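Local coordinates for outer membrane protein SusF (Bacteroides thetaiotaomicron, PDB 4FE9) that binds starch at the cell surface through its carbohydrate-binding modules, before the glycan is carried into the periplasm for degradation, at residues Q94-T99 with L140-T145; K104-V109 with D222-W227. All coordinates share one frame; numbering follows the deposited sequence.

Contact 1: residues Q94-T99 with L140-T145; sequences QLDSVT and LQPATT. With EDO (1,2-ethanediol), chain D.
Leu140, near the end of strand 128-141, pushes its two methyl groups against Leu95, Asp96 and Thr99 of helix 92-102, a helix-on-sheet contact in the N-terminal immunoglobulin-like domain. Leu95 and Leu140 run alongside one another, pointing opposite ways, with Leu95 CG 3.8 Å from Leu140 CD1; Leu95 also packs on Leu72 and Leu113, which ties the helix to the neighbouring strands. The other branch, CD2 of Leu140, fits against Thr99, whose CB, OG1 and CG2 all touch it, Thr99 OG1 at 3.9 Å from Leu140 CD2.

Among polar groups, Thr99 OG1 sits beside its own backbone N (chi1 -65°) and hydrogen-bonds back to Leu95 O at 2.9 Å. It arrives from above the carbonyl plane, on the face opposite Thr99 N, so two donors grip that oxygen. A valine here would probably leave Leu95 O with just the backbone N-H of these two donors, and lose the bond that helps fix the side chain's rotation.

Asp96 crosses Leu140 at about a right angle, its OD1 3.7 Å from Leu140 CD2 and 3.9 Å from Pro142 CA, while Gln100 NE2 hydrogen-bonds to OD1. The second oxygen reaches the chain beyond the strand through water: one water donates to Asp96 OD2 at 2.7 Å and accepts from Ala143 N at 2.9 Å.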
ATOM      1  N   GLN A  94     -16.461  19.713 -15.889  1.00 12.68           N
ATOM      2  CA  GLN A  94     -15.571  19.917 -14.739  1.00 13.08           C
ATOM      3  C   GLN A  94     -16.159  19.310 -13.485  1.00 12.12           C
ATOM      4  O   GLN A  94     -15.428  18.874 -12.620  1.00 12.23           O
ATOM      5  CB  GLN A  94     -15.291  21.386 -14.508  1.00 13.03           C
ATOM      6  CG  GLN A  94     -14.726  22.039 -15.709  1.00 17.95           C
ATOM      7  CD  GLN A  94     -14.352  23.477 -15.465  1.00 28.18           C
ATOM      8  OE1 GLN A  94     -15.171  24.279 -15.028  1.00 20.91           O
ATOM      9  NE2 GLN A  94     -13.120  23.827 -15.805  1.00 33.44           N
ATOM     10  N   LEU A  95     -17.492  19.251 -13.408  1.00 10.53           N
ATOM     11  CA  LEU A  95     -18.147  18.556 -12.301  1.00 10.75           C
ATOM     12  C   LEU A  95     -17.819  17.048 -12.363  1.00  9.36           C
ATOM     13  O   LEU A  95     -17.464  16.436 -11.371  1.00 11.09           O
ATOM     14  CB  LEU A  95     -19.659  18.759 -12.371  1.00  9.31           C
ATOM     15  CG  LEU A  95     -20.474  18.105 -11.237  1.00 11.58           C
ATOM     16  CD1 LEU A  95     -20.040  18.616  -9.856  1.00 14.08           C
ATOM     17  CD2 LEU A  95     -21.969  18.400 -11.456  1.00 12.30           C
ATOM     18  N   ASP A  96     -17.910  16.501 -13.555  1.00 10.11           N
ATOM     19  CA  ASP A  96     -17.540  15.104 -13.822  1.00 10.85           C
ATOM     20  C   ASP A  96     -16.072  14.846 -13.465  1.00  9.76           C
ATOM     21  O   ASP A  96     -15.782  13.997 -12.657  1.00 10.14           O
ATOM     22  CB  ASP A  96     -17.849  14.791 -15.306  1.00 10.23           C
ATOM     23  CG  ASP A  96     -17.549  13.329 -15.697  1.00 13.01           C
ATOM     24  OD1 ASP A  96     -17.709  12.412 -14.859  1.00 12.87           O
ATOM     25  OD2 ASP A  96     -17.106  13.115 -16.844  1.00 19.25           O
ATOM     26  N   SER A  97     -15.182  15.734 -13.910  1.00 11.87           N
ATOM     27  CA  SER A  97     -13.757  15.677 -13.529  0.50 11.87           C
ATOM     28  C   SER A  97     -13.552  15.726 -12.025  1.00 11.84           C
ATOM     29  O   SER A  97     -12.732  15.000 -11.463  1.00 11.58           O
ATOM     30  CB  SER A  97     -12.979  16.832 -14.197  0.50 12.40           C
ATOM     31  OG  SER A  97     -12.800  16.573 -15.572  0.50 11.56           O
ATOM     32  N   VAL A  98     -14.225  16.646 -11.371  1.00 11.50           N
ATOM     33  CA  VAL A  98     -14.004  16.799  -9.958  1.00 11.55           C
ATOM     34  C   VAL A  98     -14.547  15.573  -9.190  1.00 10.77           C
ATOM     35  O   VAL A  98     -13.973  15.153  -8.179  1.00 11.42           O
ATOM     36  CB  VAL A  98     -14.619  18.147  -9.445  1.00 11.46           C
ATOM     37  CG1 VAL A  98     -14.699  18.149  -7.962  1.00 13.93           C
ATOM     38  CG2 VAL A  98     -13.750  19.326  -9.928  1.00 15.47           C
ATOM     39  N   THR A  99     -15.645  14.991  -9.689  1.00 11.15           N
ATOM     40  CA  THR A  99     -16.246  13.823  -9.052  1.00  9.69           C
ATOM     41  C   THR A  99     -15.256  12.633  -9.117  1.00 10.62           C
ATOM     42  O   THR A  99     -15.053  11.908  -8.120  1.00  8.20           O
ATOM     43  CB  THR A  99     -17.611  13.410  -9.766  1.00 12.03           C
ATOM     44  OG1 THR A  99     -18.587  14.448  -9.587  1.00 14.06           O
ATOM     45  CG2 THR A  99     -18.170  12.109  -9.140  1.00  8.99           C
ATOM     46  N   LEU A 140     -23.830  12.034  -9.250  1.00  8.18           N
ATOM     47  CA  LEU A 140     -23.394  12.034 -10.624  1.00  9.95           C
ATOM     48  C   LEU A 140     -22.794  10.653 -10.919  1.00  9.07           C
ATOM     49  O   LEU A 140     -22.059  10.090 -10.092  1.00 10.98           O
ATOM     50  CB  LEU A 140     -22.332  13.132 -10.868  1.00  8.57           C
ATOM     51  CG  LEU A 140     -21.718  13.248 -12.275  1.00 10.13           C
ATOM     52  CD1 LEU A 140     -21.436  14.709 -12.691  1.00 11.87           C
ATOM     53  CD2 LEU A 140     -20.438  12.416 -12.396  1.00  6.99           C
ATOM     54  N   GLN A 141     -23.125  10.113 -12.070  1.00  9.11           N
ATOM     55  CA  GLN A 141     -22.576   8.831 -12.479  1.00  9.01           C
ATOM     56  C   GLN A 141     -21.700   9.028 -13.688  1.00  8.91           C
ATOM     57  O   GLN A 141     -22.190   9.368 -14.775  1.00  9.13           O
ATOM     58  CB  GLN A 141     -23.712   7.862 -12.832  1.00 10.21           C
ATOM     59  CG  GLN A 141     -23.203   6.466 -13.305  1.00 10.91           C
ATOM     60  CD  GLN A 141     -24.316   5.633 -13.911  1.00 19.44           C
ATOM     61  OE1 GLN A 141     -25.478   5.935 -13.739  1.00 14.95           O
ATOM     62  NE2 GLN A 141     -23.957   4.636 -14.669  1.00 21.47           N
ATOM     63  N   PRO A 142     -20.404   8.764 -13.533  1.00  8.80           N
ATOM     64  CA  PRO A 142     -19.503   8.922 -14.664  1.00  9.71           C
ATOM     65  C   PRO A 142     -19.888   7.978 -15.784  1.00  8.90           C
ATOM     66  O   PRO A 142     -20.678   7.069 -15.566  1.00  9.51           O
ATOM     67  CB  PRO A 142     -18.141   8.531 -14.086  1.00  8.02           C
ATOM     68  CG  PRO A 142     -18.245   8.828 -12.637  1.00  8.00           C
ATOM     69  CD  PRO A 142     -19.682   8.504 -12.275  1.00  9.84           C
ATOM     70  N   ALA A 143     -19.415   8.268 -16.988  1.00  9.83           N
ATOM     71  CA  ALA A 143     -19.824   7.539 -18.186  1.00  9.00           C
ATOM     72  C   ALA A 143     -19.294   6.104 -18.116  1.00  9.54           C
ATOM     73  O   ALA A 143     -18.442   5.773 -17.270  1.00  7.25           O
ATOM     74  CB  ALA A 143     -19.312   8.205 -19.407  1.00  9.69           C
ATOM     75  N   THR A 144     -19.978   5.239 -18.832  1.00  9.21           N
ATOM     76  CA  THR A 144     -19.631   3.831 -18.912  1.00 10.01           C
ATOM     77  C   THR A 144     -18.170   3.652 -19.309  1.00  9.64           C
ATOM     78  O   THR A 144     -17.668   4.349 -20.170  1.00 11.43           O
ATOM     79  CB  THR A 144     -20.563   3.156 -19.921  1.00 10.15           C
ATOM     80  OG1 THR A 144     -21.897   3.210 -19.392  1.00 11.11           O
ATOM     81  CG2 THR A 144     -20.166   1.682 -20.165  1.00  9.59           C
ATOM     82  N   THR A 145     -17.453   2.843 -18.564  1.00 12.13           N
ATOM     83  CA  THR A 145     -16.049   2.580 -18.904  1.00 12.61           C
ATOM     84  C   THR A 145     -15.939   1.466 -19.933  1.00 13.21           C
ATOM     85  O   THR A 145     -16.917   0.748 -20.174  1.00 14.66           O
ATOM     86  CB  THR A 145     -15.231   2.274 -17.692  1.00 12.03           C
ATOM     87  OG1 THR A 145     -15.661   1.042 -17.122  1.00 12.43           O
ATOM     88  CG2 THR A 145     -15.377   3.410 -16.622  1.00 11.85           C
TER
HETATM   89  C1  EDO D 509     -26.669   3.656 -16.968  1.00 16.62           C
HETATM   90  O1  EDO D 509     -25.594   2.716 -16.776  1.00 22.84           O
HETATM   91  C2  EDO D 509     -26.223   4.724 -17.955  1.00 17.58           C
HETATM   92  O2  EDO D 509     -25.488   4.118 -19.047  1.00 22.01           O
HETATM   93  O   HOH W   1     -17.877  10.602 -17.606  1.00 11.35           O

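Contact 2: residues K104-V109 with D222-W227; sequences KSRASV and DNFVSW
CG of Arg106 stands anti to its carbonyl carbon (chi1 -44°) and the chain bends at chi3 (70°), while CG of Trp227 lies between its backbone N and carbonyl carbon (chi1 52°); the two side chains then meet tip to tip. The guanidinium lies nearly flat on the indole, centres 4.2 Å apart, with Trp227 CH2 3.7 Å from Arg106 CZ and over the centre of the guanidinium. This is a stacked cation-pi pair, off-centre on the six-membered ring.

In the same guanidinium plane, Arg106 NH1 donates to Val225 O at 2.8 Å. A water accepts from both Arg106 NH1 and Trp227 N, and Gln100 OE1 takes the N-H of Arg106 NE, so the group is held by its edge as well as its face.

Lower down the arginine, the aliphatic stem meets Phe224: Arg106 CG comes within 3.3 Å of Phe224 CD1, and the guanidinium plane stands steeply to the Phe224 ring. Phe224 also presents its rim to the backbone, with Ser105 N 3.5 Å from Phe224 CE1, just after Lys104 closes helix 92-102 in a Schellman motif. Ser105 OG accepts from Ala107 N in an ST turn and is also hydrogen-bonded to Asn249.

The contact joins the loop after the helix to edge strand 222-224 and the chain beyond it in the first carbohydrate-binding module. With a carbonyl, a water, Gln100 and an aromatic face around it, the arginine's positive charge is probably well accommodated and its rotation restricted at this interdomain junction.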
ATOM      1  N   LYS A 104     -11.185   9.134  -6.675  1.00 16.90           N
ATOM      2  CA  LYS A 104     -10.046   8.465  -7.369  1.00 16.27           C
ATOM      3  C   LYS A 104     -10.504   7.331  -8.275  1.00 15.56           C
ATOM      4  O   LYS A 104      -9.926   6.242  -8.249  1.00 14.19           O
ATOM      5  CB  LYS A 104      -9.043   7.918  -6.346  1.00 16.65           C
ATOM      6  CG  LYS A 104      -8.373   8.996  -5.492  1.00 20.05           C
ATOM      7  CD  LYS A 104      -7.144   9.547  -6.193  1.00 34.54           C
ATOM      8  CE  LYS A 104      -6.498  10.661  -5.384  1.00 37.61           C
ATOM      9  NZ  LYS A 104      -7.016  11.970  -5.825  1.00 43.36           N
ATOM     10  N   SER A 105     -11.545   7.575  -9.074  1.00 13.91           N
ATOM     11  CA  SER A 105     -12.157   6.496  -9.832  1.00 11.66           C
ATOM     12  C   SER A 105     -12.963   7.006 -11.008  1.00 12.34           C
ATOM     13  O   SER A 105     -13.766   7.966 -10.875  1.00 10.00           O
ATOM     14  CB  SER A 105     -13.022   5.663  -8.908  1.00 13.43           C
ATOM     15  OG  SER A 105     -13.813   4.767  -9.616  1.00 11.27           O
ATOM     16  N   ARG A 106     -12.784   6.364 -12.165  1.00  9.61           N
ATOM     17  CA  ARG A 106     -13.652   6.588 -13.275  1.00  9.07           C
ATOM     18  C   ARG A 106     -14.810   5.611 -13.331  1.00  8.85           C
ATOM     19  O   ARG A 106     -15.585   5.635 -14.274  1.00  9.57           O
ATOM     20  CB  ARG A 106     -12.881   6.575 -14.564  1.00  9.10           C
ATOM     21  CG  ARG A 106     -11.556   7.380 -14.476  1.00  9.62           C
ATOM     22  CD  ARG A 106     -11.011   7.641 -15.890  1.00  9.27           C
ATOM     23  NE  ARG A 106     -11.850   8.591 -16.588  1.00  7.35           N
ATOM     24  CZ  ARG A 106     -11.699   8.960 -17.854  1.00 19.82           C
ATOM     25  NH1 ARG A 106     -10.651   8.545 -18.561  1.00 19.60           N
ATOM     26  NH2 ARG A 106     -12.597   9.780 -18.415  1.00 18.86           N
ATOM     27  N   ALA A 107     -14.963   4.796 -12.294  1.00  9.56           N
ATOM     28  CA  ALA A 107     -15.958   3.717 -12.337  1.00  9.79           C
ATOM     29  C   ALA A 107     -17.363   4.328 -12.612  1.00 12.11           C
ATOM     30  O   ALA A 107     -17.689   5.410 -12.087  1.00  9.96           O
ATOM     31  CB  ALA A 107     -15.961   2.984 -11.036  1.00 11.26           C
ATOM     32  N   SER A 108     -18.197   3.636 -13.404  1.00 11.40           N
ATOM     33  CA  SER A 108     -19.503   4.175 -13.734  1.00 11.69           C
ATOM     34  C   SER A 108     -20.539   3.858 -12.648  1.00 13.62           C
ATOM     35  O   SER A 108     -21.537   3.172 -12.902  1.00 13.66           O
ATOM     36  CB  SER A 108     -19.971   3.669 -15.074  1.00 11.75           C
ATOM     37  OG  SER A 108     -21.183   4.297 -15.449  1.00 11.85           O
ATOM     38  N   VAL A 109     -20.316   4.423 -11.475  1.00 12.43           N
ATOM     39  CA  VAL A 109     -21.121   4.169 -10.271  1.00 14.91           C
ATOM     40  C   VAL A 109     -21.754   5.520  -9.832  1.00 14.24           C
ATOM     41  O   VAL A 109     -21.104   6.588  -9.941  1.00 13.02           O
ATOM     42  CB  VAL A 109     -20.175   3.651  -9.116  1.00 15.08           C
ATOM     43  CG1 VAL A 109     -20.914   3.600  -7.786  1.00 18.56           C
ATOM     44  CG2 VAL A 109     -19.603   2.252  -9.481  1.00 18.37           C
ATOM     45  N   ASP A 222       1.091   8.294 -11.438  1.00 14.64           N
ATOM     46  CA  ASP A 222      -0.115   7.962 -10.649  1.00 16.02           C
ATOM     47  C   ASP A 222      -1.263   8.858 -11.125  1.00 15.92           C
ATOM     48  O   ASP A 222      -1.252  10.067 -10.878  1.00 15.53           O
ATOM     49  CB  ASP A 222       0.162   8.179  -9.152  1.00 16.05           C
ATOM     50  CG  ASP A 222      -1.089   7.922  -8.243  1.00 23.83           C
ATOM     51  OD1 ASP A 222      -2.180   7.470  -8.730  1.00 27.84           O
ATOM     52  OD2 ASP A 222      -0.927   8.077  -7.016  1.00 36.18           O
ATOM     53  N   ASN A 223      -2.112   8.312 -11.994  1.00 14.07           N
ATOM     54  CA  ASN A 223      -3.135   9.121 -12.631  1.00 13.20           C
ATOM     55  C   ASN A 223      -4.260   8.285 -13.233  1.00 11.47           C
ATOM     56  O   ASN A 223      -4.259   7.070 -13.127  1.00 10.52           O
ATOM     57  CB  ASN A 223      -2.515   9.996 -13.703  1.00 11.67           C
ATOM     58  CG  ASN A 223      -3.220  11.338 -13.828  1.00 17.47           C
ATOM     59  OD1 ASN A 223      -4.369  11.494 -13.404  1.00 17.44           O
ATOM     60  ND2 ASN A 223      -2.544  12.304 -14.421  1.00 19.52           N
ATOM     61  N   PHE A 224      -5.160   8.949 -13.942  1.00 10.65           N
ATOM     62  CA  PHE A 224      -6.276   8.289 -14.584  1.00 10.87           C
ATOM     63  C   PHE A 224      -5.851   7.704 -15.904  1.00  9.74           C
ATOM     64  O   PHE A 224      -5.044   8.295 -16.624  1.00 11.21           O
ATOM     65  CB  PHE A 224      -7.427   9.294 -14.804  1.00 10.17           C
ATOM     66  CG  PHE A 224      -8.203   9.609 -13.545  1.00 11.70           C
ATOM     67  CD1 PHE A 224      -8.946   8.630 -12.918  1.00 11.75           C
ATOM     68  CD2 PHE A 224      -8.073  10.860 -12.921  1.00 17.80           C
ATOM     69  CE1 PHE A 224      -9.577   8.883 -11.693  1.00 19.11           C
ATOM     70  CE2 PHE A 224      -8.779  11.154 -11.744  1.00 17.64           C
ATOM     71  CZ  PHE A 224      -9.571  10.188 -11.163  1.00 17.99           C
ATOM     72  N   VAL A 225      -6.514   6.637 -16.306  1.00  9.98           N
ATOM     73  CA  VAL A 225      -6.382   6.125 -17.662  1.00  8.51           C
ATOM     74  C   VAL A 225      -7.417   6.730 -18.567  1.00 10.14           C
ATOM     75  O   VAL A 225      -8.595   6.709 -18.249  1.00 11.86           O
ATOM     76  CB  VAL A 225      -6.549   4.598 -17.661  1.00  8.71           C
ATOM     77  CG1 VAL A 225      -6.498   4.045 -19.101  1.00  8.12           C
ATOM     78  CG2 VAL A 225      -5.489   3.974 -16.789  1.00  8.43           C
ATOM     79  N   SER A 226      -7.015   7.051 -19.787  1.00  9.96           N
ATOM     80  CA  SER A 226      -7.912   7.578 -20.766  1.00 10.17           C
ATOM     81  C   SER A 226      -8.095   6.578 -21.920  1.00 11.15           C
ATOM     82  O   SER A 226      -7.154   5.840 -22.268  1.00  9.93           O
ATOM     83  CB  SER A 226      -7.341   8.884 -21.319  1.00 11.79           C
ATOM     84  OG  SER A 226      -8.012   9.242 -22.506  1.00 13.33           O
ATOM     85  N   TRP A 227      -9.295   6.543 -22.491  1.00  9.19           N
ATOM     86  CA  TRP A 227      -9.571   5.697 -23.629  1.00 12.17           C
ATOM     87  C   TRP A 227      -9.952   6.494 -24.822  1.00 13.16           C
ATOM     88  O   TRP A 227     -10.496   5.961 -25.783  1.00 13.51           O
ATOM     89  CB  TRP A 227     -10.681   4.670 -23.316  1.00 11.29           C
ATOM     90  CG  TRP A 227     -11.941   5.281 -22.744  1.00 10.58           C
ATOM     91  CD1 TRP A 227     -13.014   5.769 -23.444  1.00 13.16           C
ATOM     92  CD2 TRP A 227     -12.283   5.371 -21.373  1.00 11.64           C
ATOM     93  NE1 TRP A 227     -13.996   6.175 -22.573  1.00 10.98           N
ATOM     94  CE2 TRP A 227     -13.583   5.915 -21.297  1.00 10.79           C
ATOM     95  CE3 TRP A 227     -11.593   5.097 -20.179  1.00 11.38           C
ATOM     96  CZ2 TRP A 227     -14.206   6.162 -20.103  1.00  9.52           C
ATOM     97  CZ3 TRP A 227     -12.221   5.314 -19.013  1.00  7.82           C
ATOM     98  CH2 TRP A 227     -13.502   5.927 -18.973  1.00  9.37           C
TER
HETATM   99  O   HOH W   2     -11.153   8.937 -21.698  1.00 11.39           O

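How the contacts relate
The two contacts lie side by side, centres about 9 Å apart, and their segments alternate along the chain: 94-99, 104-109, 140-145, then 222-227. Helix 92-102 carries the first segment and runs into the loop holding the second, while 140-145 is the end of strand 128-141 and the start of the linker toward the first carbohydrate-binding module. Contact 1 is thus internal to the N-terminal immunoglobulin-like domain, whereas contact 2 reaches across to the module. They touch directly: Ser108 OG probably hydrogen-bonds to Pro142 O and Gln141 NE2, and Thr145 CG2 packs on Arg106 O. Together they join helix, loop and linker at the boundary between the two domains.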